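Local coordinates for thylakoid lumenal 15 kDa protein 1, chloroplastic (Arabidopsis thaliana, PDB 3N90), which is of unknown function, but is a thylakoid lumen protein of the pentapeptide repeat family that folds into a right-handed quadrilateral beta helix, at residues A51-F54 with D55-L58; A66-G70 with A71-L75; S102-G106 with A107-D111; R119-L122 with C123-D127; G134-T137 with R138-L141. The protein carries 2 engineered substitutions. All coordinates share one frame; numbering follows the deposited sequence.

Contact 1: A51-F54 with D55-L58; sequences ASFF and DADL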
loop_
_atom_site.group_PDB
_atom_site.type_symbol
_atom_site.label_atom_id
_atom_site.label_comp_id
_atom_site.label_asym_id
_atom_site.label_seq_id
_atom_site.Cartn_x
_atom_site.Cartn_y
_atom_site.Cartn_z
ATOM N N ALA A 51 1.447 2.434 -9.126
ATOM C CA ALA A 51 1.949 3.664 -8.452
ATOM C C ALA A 51 3.289 3.366 -7.789
ATOM O O ALA A 51 3.539 2.214 -7.424
ATOM C CB ALA A 51 0.923 4.152 -7.399
ATOM N N SER A 52 4.154 4.374 -7.618
ATOM C CA SER A 52 5.421 4.166 -6.920
ATOM C C SER A 52 5.338 4.821 -5.541
ATOM O O SER A 52 5.084 6.023 -5.457
ATOM C CB SER A 52 6.607 4.769 -7.655
ATOM O OG SER A 52 7.815 4.622 -6.906
ATOM N N PHE A 53 5.538 4.021 -4.512
ATOM C CA PHE A 53 5.771 4.539 -3.109
ATOM C C PHE A 53 7.219 4.231 -2.698
ATOM O O PHE A 53 7.523 4.084 -1.511
ATOM C CB PHE A 53 4.776 3.920 -2.127
ATOM C CG PHE A 53 3.347 4.361 -2.385
ATOM C CD1 PHE A 53 2.912 5.620 -1.974
ATOM C CD2 PHE A 53 2.457 3.530 -3.073
ATOM C CE1 PHE A 53 1.589 6.020 -2.224
ATOM C CE2 PHE A 53 1.157 3.926 -3.330
ATOM C CZ PHE A 53 0.719 5.171 -2.893
ATOM N N PHE A 54 8.109 4.206 -3.686
ATOM C CA PHE A 54 9.500 3.851 -3.466
ATOM C C PHE A 54 10.144 4.780 -2.409
ATOM O O PHE A 54 10.251 5.981 -2.636
ATOM C CB PHE A 54 10.303 3.961 -4.765
ATOM C CG PHE A 54 11.718 3.482 -4.633
ATOM C CD1 PHE A 54 12.040 2.157 -4.991
ATOM C CD2 PHE A 54 12.725 4.311 -4.142
ATOM C CE1 PHE A 54 13.345 1.670 -4.874
ATOM C CE2 PHE A 54 14.058 3.823 -4.027
ATOM C CZ PHE A 54 14.348 2.489 -4.395
ATOM N N ASP A 55 10.537 4.221 -1.267
ATOM C CA ASP A 55 11.134 5.017 -0.172
ATOM C C ASP A 55 10.226 6.152 0.321
ATOM O O ASP A 55 10.742 7.145 0.875
ATOM C CB ASP A 55 12.480 5.622 -0.581
ATOM C CG ASP A 55 13.551 5.464 0.513
ATOM O OD1 ASP A 55 13.210 5.202 1.683
ATOM O OD2 ASP A 55 14.742 5.506 0.148
ATOM N N ALA A 56 8.916 6.030 0.111
ATOM C CA ALA A 56 7.941 6.938 0.741
ATOM C C ALA A 56 7.744 6.629 2.219
ATOM O O ALA A 56 8.024 5.528 2.688
ATOM C CB ALA A 56 6.577 6.967 -0.017
ATOM N N ASP A 57 7.255 7.613 2.957
ATOM C CA ASP A 57 6.873 7.392 4.348
ATOM C C ASP A 57 5.370 7.402 4.449
ATOM O O ASP A 57 4.715 8.437 4.288
ATOM C CB ASP A 57 7.483 8.470 5.258
ATOM C CG ASP A 57 7.138 8.268 6.734
ATOM O OD1 ASP A 57 6.459 7.284 7.087
ATOM O OD2 ASP A 57 7.592 9.107 7.558
ATOM N N LEU A 58 4.810 6.215 4.674
ATOM C CA LEU A 58 3.355 6.058 4.682
ATOM C C LEU A 58 2.777 5.946 6.092
ATOM O O LEU A 58 1.609 5.559 6.266
ATOM C CB LEU A 58 2.945 4.838 3.810
ATOM C CG LEU A 58 2.924 5.169 2.304
ATOM C CD1 LEU A 58 3.155 3.931 1.423
ATOM C CD2 LEU A 58 1.577 5.869 1.924
#
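D55 and A56 complete a type II beta turn begun by F53 and F54, one corner of the right-handed quadrilateral beta helix built by pentapeptide repeats. D55 takes the third position of the turn, where phi is positive (57°); glycine or asparagine is common there, but an aspartate at the exposed corner can adopt it as well. The ring of F54 leans against the backbone of D55: chi1 of -175° sets the ring beside the F54 carbonyl carbon, and F54 CD2 comes 3.8 Å from D55 CB, while F54 N donates to S52 OG in an ST turn. A56 closes the turn, its N giving a hydrogen bond of 2.9 Å to F53 O from well above the carbonyl plane. Being only a methyl, A56 CB fits at the edge of the F53 ring, near its plane. D57 points away, and its carboxylate is held by R39 (salt bridge) and T59 (hydrogen bond). L58 returns to the interior, where it crosses F53 at about a right angle. The F53 ring joins F33 and F73 in a nearly parallel stack of inward rings, one per coil. Replacing F53 with an alanine would probably leave the L58 methyls and the neighbouring rings facing a gap inside the coil. L58 CD1 lies 3.8 Å from F53 CD1, while L58 CD2 is 4.1 Å from that same ring atom.

Contact 2: A66-G70 with A71-L75; sequences ADLRG and ADFSL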
loop_
_atom_site.group_PDB
_atom_site.type_symbol
_atom_site.label_atom_id
_atom_site.label_comp_id
_atom_site.label_asym_id
_atom_site.label_seq_id
_atom_site.Cartn_x
_atom_site.Cartn_y
_atom_site.Cartn_z
ATOM N N ALA A 66 -7.912 0.104 -1.269
ATOM C CA ALA A 66 -7.168 0.612 -2.406
ATOM C C ALA A 66 -6.821 -0.477 -3.420
ATOM O O ALA A 66 -6.574 -1.630 -3.050
ATOM C CB ALA A 66 -5.899 1.313 -1.932
ATOM N N ASP A 67 -6.788 -0.097 -4.697
ATOM C CA ASP A 67 -6.233 -0.920 -5.761
ATOM C C ASP A 67 -4.748 -0.615 -5.860
ATOM O O ASP A 67 -4.361 0.440 -6.340
ATOM C CB ASP A 67 -6.965 -0.623 -7.076
ATOM C CG ASP A 67 -6.446 -1.431 -8.256
ATOM O OD1 ASP A 67 -5.500 -2.251 -8.096
ATOM O OD2 ASP A 67 -6.984 -1.222 -9.379
ATOM N N LEU A 68 -3.908 -1.517 -5.328
ATOM C CA LEU A 68 -2.447 -1.350 -5.307
ATOM C C LEU A 68 -1.748 -2.372 -6.215
ATOM O O LEU A 68 -0.575 -2.660 -6.045
ATOM C CB LEU A 68 -1.926 -1.490 -3.863
ATOM C CG LEU A 68 -2.541 -0.508 -2.847
ATOM C CD1 LEU A 68 -2.215 -0.959 -1.396
ATOM C CD2 LEU A 68 -2.059 0.909 -3.154
ATOM N N ARG A 69 -2.472 -2.933 -7.187
ATOM C CA ARG A 69 -1.847 -3.917 -8.057
ATOM C C ARG A 69 -0.602 -3.369 -8.723
ATOM O O ARG A 69 -0.614 -2.290 -9.348
ATOM C CB ARG A 69 -2.847 -4.420 -9.109
ATOM C CG ARG A 69 -4.033 -5.159 -8.465
ATOM C CD ARG A 69 -5.064 -5.483 -9.540
ATOM N NE ARG A 69 -5.649 -4.267 -10.110
ATOM C CZ ARG A 69 -6.270 -4.205 -11.291
ATOM N NH1 ARG A 69 -6.383 -5.310 -12.039
ATOM N NH2 ARG A 69 -6.803 -3.045 -11.716
ATOM N N GLY A 70 0.511 -4.086 -8.587
ATOM C CA GLY A 70 1.754 -3.738 -9.227
ATOM C C GLY A 70 2.463 -2.493 -8.660
ATOM O O GLY A 70 3.471 -2.020 -9.217
ATOM N N ALA A 71 1.939 -1.973 -7.546
ATOM C CA ALA A 71 2.579 -0.795 -6.936
ATOM C C ALA A 71 3.904 -1.166 -6.314
ATOM O O ALA A 71 4.107 -2.325 -5.907
ATOM C CB ALA A 71 1.681 -0.176 -5.902
ATOM N N ASP A 72 4.778 -0.166 -6.186
ATOM C CA ASP A 72 6.103 -0.425 -5.623
ATOM C C ASP A 72 6.201 0.172 -4.223
ATOM O O ASP A 72 6.156 1.402 -4.077
ATOM C CB ASP A 72 7.182 0.153 -6.499
ATOM C CG ASP A 72 8.597 -0.236 -6.032
ATOM O OD1 ASP A 72 8.732 -1.157 -5.194
ATOM O OD2 ASP A 72 9.563 0.366 -6.506
ATOM N N PHE A 73 6.330 -0.690 -3.212
ATOM C CA PHE A 73 6.510 -0.214 -1.856
ATOM C C PHE A 73 7.956 -0.462 -1.388
ATOM O O PHE A 73 8.235 -0.422 -0.193
ATOM C CB PHE A 73 5.550 -0.911 -0.892
ATOM C CG PHE A 73 4.125 -0.523 -1.082
ATOM C CD1 PHE A 73 3.594 0.588 -0.421
ATOM C CD2 PHE A 73 3.303 -1.274 -1.904
ATOM C CE1 PHE A 73 2.253 0.945 -0.599
ATOM C CE2 PHE A 73 1.987 -0.920 -2.080
ATOM C CZ PHE A 73 1.463 0.187 -1.421
ATOM N N SER A 74 8.861 -0.723 -2.318
ATOM C CA SER A 74 10.244 -1.015 -1.910
ATOM C C SER A 74 10.776 0.133 -1.064
ATOM O O SER A 74 10.593 1.280 -1.429
ATOM C CB SER A 74 11.122 -1.239 -3.127
ATOM O OG SER A 74 10.603 -2.348 -3.857
ATOM N N LEU A 75 11.413 -0.217 0.054
ATOM C CA LEU A 75 12.074 0.755 0.975
ATOM C C LEU A 75 11.102 1.676 1.704
ATOM O O LEU A 75 11.540 2.559 2.459
ATOM C CB LEU A 75 13.114 1.639 0.258
ATOM C CG LEU A 75 14.155 0.975 -0.657
ATOM C CD1 LEU A 75 15.290 1.903 -0.987
ATOM C CD2 LEU A 75 14.661 -0.257 0.014
#
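L68 and A71 meet in a local contact round a type II beta turn, at a corner of the quadrilateral beta helix close to the centre of the molecule. The closing bond runs from A71 N to L68 O at 3.0 Å, the donor standing above the carbonyl plane. G70 holds the third position with a phi of 71°, a conformation that glycine reaches without strain. On the inner side the CB atoms of L68 and A71 are 4.3 Å apart; a small alanine suits the inside of the corner because A71 CB already lies only 3.4 Å from L68 O. L68 then reaches on to F73 and crosses it at about a right angle, its two branches meeting the far end of the ring: L68 CD1 is 3.9 Å and L68 CD2 4.0 Å from F73 CZ. Outside, the polar residues brace the turns. D67 OD1 accepts R69 N in an Asx turn, and bends at chi1 (-63°) and chi3 (-65°) bring the R69 chain back so that the guanidinium grips D67 side-on in a salt bridge. R69 NE reaches D67 OD1 at 2.9 Å and R69 NH2 reaches D67 OD2 at 3.0 Å, both on the syn side, with R69 NE and R69 N on opposite faces of the carboxylate. This double grip should fix the rotation of both groups. One pentapeptide later, D72 repeats the Asx turn, OD1 accepting S74 N from above the carboxylate plane; T92 gives it a further bond. The short serine adds its hydroxyl: S74 OG donates to the syn lone pair of D72 OD1 at 2.6 Å.

Contact 3: S102-G106 with A107-D111; sequences SNITG and ADFTD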
loop_
_atom_site.group_PDB
_atom_site.type_symbol
_atom_site.label_atom_id
_atom_site.label_comp_id
_atom_site.label_asym_id
_atom_site.label_seq_id
_atom_site.Cartn_x
_atom_site.Cartn_y
_atom_site.Cartn_z
ATOM N N SER A 102 0.869 -2.532 10.976
ATOM C CA SER A 102 -0.133 -2.346 9.925
ATOM C C SER A 102 -1.278 -3.355 10.022
ATOM O O SER A 102 -1.099 -4.480 10.506
ATOM C CB SER A 102 0.513 -2.342 8.554
ATOM O OG SER A 102 1.265 -1.119 8.460
ATOM N N ASN A 103 -2.460 -2.915 9.628
ATOM C CA ASN A 103 -3.623 -3.798 9.609
ATOM C C ASN A 103 -3.771 -4.352 8.213
ATOM O O ASN A 103 -4.050 -3.601 7.281
ATOM C CB ASN A 103 -4.880 -3.010 10.050
ATOM C CG ASN A 103 -6.170 -3.850 9.975
ATOM O OD1 ASN A 103 -6.150 -5.020 9.585
ATOM N ND2 ASN A 103 -7.291 -3.237 10.340
ATOM N N ILE A 104 -3.586 -5.661 8.052
ATOM C CA ILE A 104 -3.648 -6.294 6.733
ATOM C C ILE A 104 -4.809 -7.278 6.578
ATOM O O ILE A 104 -4.726 -8.195 5.753
ATOM C CB ILE A 104 -2.338 -6.980 6.340
ATOM C CG1 ILE A 104 -1.954 -8.083 7.354
ATOM C CG2 ILE A 104 -1.225 -5.908 6.198
ATOM C CD1 ILE A 104 -0.853 -8.995 6.867
ATOM N N THR A 105 -5.852 -7.056 7.364
ATOM C CA THR A 105 -7.050 -7.902 7.346
ATOM C C THR A 105 -7.649 -7.808 5.962
ATOM O O THR A 105 -8.087 -6.728 5.552
ATOM C CB THR A 105 -8.114 -7.417 8.347
ATOM O OG1 THR A 105 -7.584 -7.419 9.669
ATOM C CG2 THR A 105 -9.368 -8.348 8.315
ATOM N N GLY A 106 -7.665 -8.929 5.245
ATOM C CA GLY A 106 -8.258 -9.004 3.909
ATOM C C GLY A 106 -7.397 -8.392 2.818
ATOM O O GLY A 106 -7.821 -8.269 1.679
ATOM N N ALA A 107 -6.149 -8.041 3.133
ATOM C CA ALA A 107 -5.223 -7.611 2.079
ATOM C C ALA A 107 -4.843 -8.749 1.114
ATOM O O ALA A 107 -4.699 -9.909 1.515
ATOM C CB ALA A 107 -3.958 -6.994 2.704
ATOM N N ASP A 108 -4.643 -8.440 -0.148
ATOM C CA ASP A 108 -4.250 -9.477 -1.087
ATOM C C ASP A 108 -2.797 -9.341 -1.561
ATOM O O ASP A 108 -2.452 -8.448 -2.330
ATOM C CB ASP A 108 -5.269 -9.534 -2.255
ATOM C CG ASP A 108 -5.113 -10.758 -3.125
ATOM O OD1 ASP A 108 -3.973 -11.224 -3.324
ATOM O OD2 ASP A 108 -6.152 -11.226 -3.657
ATOM N N PHE A 109 -1.933 -10.268 -1.110
ATOM C CA PHE A 109 -0.518 -10.239 -1.416
ATOM C C PHE A 109 -0.068 -11.234 -2.528
ATOM O O PHE A 109 1.086 -11.620 -2.559
ATOM C CB PHE A 109 0.305 -10.485 -0.125
ATOM C CG PHE A 109 0.257 -9.353 0.880
ATOM C CD1 PHE A 109 1.220 -8.347 0.826
ATOM C CD2 PHE A 109 -0.689 -9.330 1.902
ATOM C CE1 PHE A 109 1.226 -7.290 1.773
ATOM C CE2 PHE A 109 -0.714 -8.294 2.854
ATOM C CZ PHE A 109 0.255 -7.260 2.790
ATOM N N THR A 110 -0.971 -11.625 -3.435
ATOM C CA THR A 110 -0.573 -12.465 -4.599
ATOM C C THR A 110 0.615 -12.018 -5.391
ATOM O O THR A 110 0.700 -10.858 -5.843
ATOM C CB THR A 110 -1.718 -12.596 -5.623
ATOM O OG1 THR A 110 -2.780 -13.312 -5.031
ATOM C CG2 THR A 110 -1.237 -13.315 -6.904
ATOM N N ASP A 111 1.529 -12.961 -5.628
ATOM C CA ASP A 111 2.741 -12.720 -6.401
ATOM C C ASP A 111 3.543 -11.544 -5.868
ATOM O O ASP A 111 4.351 -10.966 -6.591
ATOM C CB ASP A 111 2.439 -12.453 -7.878
ATOM C CG ASP A 111 2.163 -13.688 -8.658
ATOM O OD1 ASP A 111 2.406 -14.815 -8.161
ATOM O OD2 ASP A 111 1.699 -13.505 -9.802
#
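I104 and F109 cross at about a right angle on the inner side of a coil of the pentapeptide repeat beta helix; the type II beta turn from I104 to A107 brings the chain round so that F109 follows two residues later. The isoleucine puts its methyl CG2 at the edge of the phenyl ring, in its plane, with I104 CG2 4.0 Å from F109 CZ. Its chi1 of 60° wedges CG1 between the backbone N and the carbonyl carbon, the crowded position, and from there I104 CD1 also comes within 4.1 Å of F109 CE2. The beta-branched side chain thus meets the ring with both arms, and CD1 also packs on L122 of helix 116-125, at the C-terminal end of the coils. A107 fits beside it: A107 CB is 4.0 Å from I104 CB, and A107 N bonds to I104 O at 3.0 Å, which closes the turn. G106 supplies the positive phi (77°) needed at the third position. N103 makes an Asx turn, T105 N reaching N103 OD1 at 3.0 Å, tilted from the amide carbonyl plane, while T105 OG1 has a partner in D127. D108 points away from I104 and makes a second Asx turn, its OD1 gripped twice by one residue: T110 N arrives nearly head-on to the C-O bond, and T110 OG1 donates to the syn lone pair of D108 OD1 at 2.9 Å. OD2 of the same carboxylate is bonded to T133 and N135. With neutral partners on both oxygens, the buried D108 is probably stabilised as the charged form, so that its burial need not cost the fold a bare anion.

Contact 4: R119-L122 with C123-D127; sequences RVYL and CKVAD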
loop_
_atom_site.group_PDB
_atom_site.type_symbol
_atom_site.label_atom_id
_atom_site.label_comp_id
_atom_site.label_asym_id
_atom_site.label_seq_id
_atom_site.Cartn_x
_atom_site.Cartn_y
_atom_site.Cartn_z
ATOM N N ARG A 119 7.677 -12.444 5.231
ATOM C CA ARG A 119 6.557 -13.386 5.279
ATOM C C ARG A 119 6.261 -13.806 6.731
ATOM O O ARG A 119 5.099 -13.916 7.138
ATOM C CB ARG A 119 6.788 -14.583 4.351
ATOM C CG ARG A 119 5.568 -15.458 4.176
ATOM C CD ARG A 119 5.764 -16.550 3.129
ATOM N NE ARG A 119 6.538 -16.099 1.971
ATOM C CZ ARG A 119 6.040 -15.629 0.825
ATOM N NH1 ARG A 119 4.726 -15.505 0.627
ATOM N NH2 ARG A 119 6.883 -15.257 -0.132
ATOM N N VAL A 120 7.314 -14.003 7.518
ATOM C CA VAL A 120 7.126 -14.378 8.918
ATOM C C VAL A 120 6.347 -13.317 9.692
ATOM O O VAL A 120 5.407 -13.650 10.427
ATOM C CB VAL A 120 8.483 -14.684 9.630
ATOM C CG1 VAL A 120 8.280 -14.810 11.104
ATOM C CG2 VAL A 120 9.082 -15.969 9.076
ATOM N N TYR A 121 6.701 -12.042 9.513
ATOM C CA TYR A 121 6.027 -10.981 10.230
ATOM C C TYR A 121 4.571 -10.832 9.759
ATOM O O TYR A 121 3.620 -10.778 10.546
ATOM C CB TYR A 121 6.738 -9.601 10.098
ATOM C CG TYR A 121 5.904 -8.578 10.841
ATOM C CD1 TYR A 121 5.881 -8.574 12.250
ATOM C CD2 TYR A 121 5.028 -7.694 10.164
ATOM C CE1 TYR A 121 5.063 -7.699 12.960
ATOM C CE2 TYR A 121 4.192 -6.815 10.890
ATOM C CZ TYR A 121 4.228 -6.824 12.284
ATOM O OH TYR A 121 3.423 -5.959 13.005
ATOM N N LEU A 122 4.421 -10.726 8.444
ATOM C CA LEU A 122 3.098 -10.506 7.884
ATOM C C LEU A 122 2.132 -11.627 8.278
ATOM O O LEU A 122 0.968 -11.354 8.595
ATOM C CB LEU A 122 3.185 -10.374 6.355
ATOM C CG LEU A 122 3.793 -9.044 5.880
ATOM C CD1 LEU A 122 4.012 -9.064 4.377
ATOM C CD2 LEU A 122 2.962 -7.851 6.271
ATOM N N CYS A 123 2.639 -12.863 8.287
ATOM C CA CYS A 123 1.836 -14.051 8.646
ATOM C C CYS A 123 1.432 -14.074 10.116
ATOM O O CYS A 123 0.478 -14.775 10.466
ATOM C CB CYS A 123 2.566 -15.330 8.300
ATOM S SG CYS A 123 2.540 -15.688 6.538
ATOM N N LYS A 124 2.150 -13.333 10.967
ATOM C CA LYS A 124 1.764 -13.209 12.366
ATOM C C LYS A 124 0.558 -12.343 12.494
ATOM O O LYS A 124 -0.181 -12.457 13.473
ATOM C CB LYS A 124 2.860 -12.559 13.227
ATOM C CG LYS A 124 3.978 -13.495 13.555
ATOM C CD LYS A 124 5.082 -12.759 14.282
ATOM C CE LYS A 124 6.246 -13.715 14.533
ATOM N NZ LYS A 124 7.401 -12.924 14.977
ATOM N N VAL A 125 0.391 -11.408 11.560
ATOM C CA VAL A 125 -0.708 -10.462 11.706
ATOM C C VAL A 125 -1.782 -10.660 10.632
ATOM O O VAL A 125 -2.737 -9.881 10.610
ATOM C CB VAL A 125 -0.222 -8.971 11.717
ATOM C CG1 VAL A 125 0.559 -8.631 13.009
ATOM C CG2 VAL A 125 0.588 -8.663 10.473
ATOM N N ALA A 126 -1.624 -11.688 9.774
ATOM C CA ALA A 126 -2.483 -11.932 8.604
ATOM C C ALA A 126 -3.760 -12.706 8.883
ATOM O O ALA A 126 -3.740 -13.785 9.497
ATOM C CB ALA A 126 -1.697 -12.631 7.475
ATOM N N ASP A 127 -4.867 -12.154 8.397
ATOM C CA ASP A 127 -6.160 -12.828 8.451
ATOM C C ASP A 127 -7.150 -12.260 7.421
ATOM O O ASP A 127 -6.846 -11.304 6.713
ATOM C CB ASP A 127 -6.713 -12.858 9.896
ATOM C CG ASP A 127 -7.216 -11.514 10.397
ATOM O OD1 ASP A 127 -7.184 -10.490 9.672
ATOM O OD2 ASP A 127 -7.680 -11.492 11.555
#
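R119 and C123 start the last turns of helix 116-125, which follows the pentapeptide coils at the C-terminal end of the beta helix. C123 N donates to R119 O at 2.9 Å in a regular alpha-helical bond. Beyond it the bonding shifts toward 3-10 bonds, from each N to the carbonyl three residues back. K124 N finds its main acceptor in Y121 O at 3.0 Å, with only a weak bond to V120 O; V125 N likewise prefers L122 O at 3.0 Å and meets Y121 O weakly. In both of these shorter bonds the donor stands far above the carbonyl plane, as expected where a helix winds tighter before it ends. Two carbonyl oxygens at that end, C123 O and A126 O, are both met by R138 NH1. R119 turns its guanidinium to L141 O, a role a long side chain can play. With C123 SG beside its own backbone N (chi1 -76°), the sulfur rests 3.8 Å from R119 CG; it forms the disulfide to C143. Y121 OH accepts from G101 N, linking the helix back to the coils. That ring is flanked by V125, whose CG2 touches Y121 CE2 at 4.1 Å. A glycine at V125 would probably leave this flank of Y121 bare and its ring freer to turn. K124 lies alongside V120, pointing the same way, K124 CE 4.1 Å from V120 CG1. V125 CG1 sits 3.9 Å from Y121 OH.

Contact 5: G134-T137 with R138-L141; sequences GNAT and RDTL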
loop_
_atom_site.group_PDB
_atom_site.type_symbol
_atom_site.label_atom_id
_atom_site.label_comp_id
_atom_site.label_asym_id
_atom_site.label_seq_id
_atom_site.Cartn_x
_atom_site.Cartn_y
_atom_site.Cartn_z
ATOM N N GLY A 134 -11.857 -12.148 -2.763
ATOM C CA GLY A 134 -12.153 -13.445 -2.152
ATOM C C GLY A 134 -10.928 -14.374 -2.087
ATOM O O GLY A 134 -11.056 -15.609 -1.975
ATOM N N ASN A 135 -9.734 -13.795 -2.206
ATOM C CA ASN A 135 -8.504 -14.523 -1.887
ATOM C C ASN A 135 -8.250 -14.427 -0.379
ATOM O O ASN A 135 -8.557 -13.413 0.268
ATOM C CB ASN A 135 -7.322 -14.035 -2.720
ATOM C CG ASN A 135 -7.311 -14.607 -4.106
ATOM O OD1 ASN A 135 -7.888 -15.681 -4.349
ATOM N ND2 ASN A 135 -6.641 -13.919 -5.036
ATOM N N ALA A 136 -7.749 -15.500 0.219
ATOM C CA ALA A 136 -7.561 -15.469 1.664
ATOM C C ALA A 136 -6.172 -14.900 1.926
ATOM O O ALA A 136 -5.208 -15.327 1.283
ATOM C CB ALA A 136 -7.701 -16.868 2.266
ATOM N N THR A 137 -6.082 -13.925 2.836
ATOM C CA THR A 137 -4.833 -13.135 2.984
ATOM C C THR A 137 -3.675 -14.053 3.269
ATOM O O THR A 137 -2.646 -13.951 2.633
ATOM C CB THR A 137 -4.934 -12.034 4.063
ATOM O OG1 THR A 137 -5.900 -11.068 3.639
ATOM C CG2 THR A 137 -3.562 -11.317 4.279
ATOM N N ARG A 138 -3.903 -15.005 4.170
ATOM C CA ARG A 138 -2.922 -16.043 4.545
ATOM C C ARG A 138 -2.481 -16.922 3.392
ATOM O O ARG A 138 -1.334 -17.351 3.364
ATOM C CB ARG A 138 -3.489 -16.916 5.664
ATOM C CG ARG A 138 -3.804 -16.158 6.944
ATOM C CD ARG A 138 -4.111 -17.097 8.089
ATOM N NE ARG A 138 -2.960 -17.902 8.509
ATOM C CZ ARG A 138 -1.908 -17.431 9.186
ATOM N NH1 ARG A 138 -1.818 -16.146 9.507
ATOM N NH2 ARG A 138 -0.924 -18.242 9.534
ATOM N N ASP A 139 -3.393 -17.214 2.453
ATOM C CA ASP A 139 -3.037 -17.998 1.268
ATOM C C ASP A 139 -2.195 -17.215 0.295
ATOM O O ASP A 139 -1.240 -17.742 -0.285
ATOM C CB ASP A 139 -4.285 -18.535 0.569
ATOM C CG ASP A 139 -5.007 -19.567 1.392
ATOM O OD1 ASP A 139 -4.334 -20.244 2.202
ATOM O OD2 ASP A 139 -6.237 -19.705 1.224
ATOM N N THR A 140 -2.539 -15.938 0.085
ATOM C CA THR A 140 -1.757 -15.107 -0.814
ATOM C C THR A 140 -0.357 -14.952 -0.272
ATOM O O THR A 140 0.587 -14.813 -1.038
ATOM C CB THR A 140 -2.420 -13.717 -1.049
ATOM O OG1 THR A 140 -2.423 -12.962 0.165
ATOM C CG2 THR A 140 -3.859 -13.909 -1.529
ATOM N N LEU A 141 -0.241 -15.007 1.056
ATOM C CA LEU A 141 1.047 -14.922 1.750
ATOM C C LEU A 141 1.714 -16.285 1.924
ATOM O O LEU A 141 2.881 -16.357 2.299
ATOM C CB LEU A 141 0.853 -14.303 3.148
ATOM C CG LEU A 141 0.634 -12.790 3.218
ATOM C CD1 LEU A 141 0.243 -12.309 4.580
ATOM C CD2 LEU A 141 1.864 -12.039 2.705
#
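The carboxylate of D139 has the methyl of A136 against it, standing off its plane, with D139 OD2 3.4 Å from A136 CB. The amide of N135 turns its ND2 to D108 in the adjoining coil, and the guanidinium of R138 bonds through NH1 to C123 O and A126 O. These residues begin the short helix 137-140, with A136 at the N-cap position. Alanine has no side-chain acceptor to cap the helix, but its carbonyl starts the helical bonding: T140 N donates to A136 O at 3.0 Å, nearly along the C=O axis, and D139 N adds a weak bond. T137 O is gripped twice. L141 N reaches T137 O at 3.1 Å, and T140 OG1 reaches it at 2.7 Å, both tilted moderately from the carbonyl plane. Chi1 of T140 (66°) turns the hydroxyl back over its own turn toward that carbonyl, and T140 OG1 also accepts from F109 N; threonine fits because one small hydroxyl serves two backbones. T140 CG2 rests 3.7 Å from N135 CB. T137 lies side by side with L141, and its own hydroxyl bonds to A107 O, so both threonines fasten the helix to the last coil. L141, buried, packs against L122 and A126 of the preceding region. Between T137 and L141 the apolar touch is methyl to methyl, T137 CG2 to L141 CD1 at 3.9 Å.

In the fold
From the N terminus the five contacts come strictly in series, none enclosing or crossing another, each closing a turn of a few residues. Contacts 1 and 2 lie on adjacent coils, where F53 N to D72 O (2.7 Å) and D55 N to S74 O (2.9 Å) probably hydrogen-bond one coil to the next. Contact 3, its centre about 11 Å from that of contact 2, does not touch it; one coil lies between. It does meet the C-terminal cap: G106 N pairs with D127 O of contact 4 at 2.9 Å, and T137 OG1 of contact 5 bonds to A107 O. Contacts 4 and 5 bring consecutive helices 116-125 and 137-140 together, A126 CB meeting L141 CD1 at 3.5 Å, over the end of the beta helix.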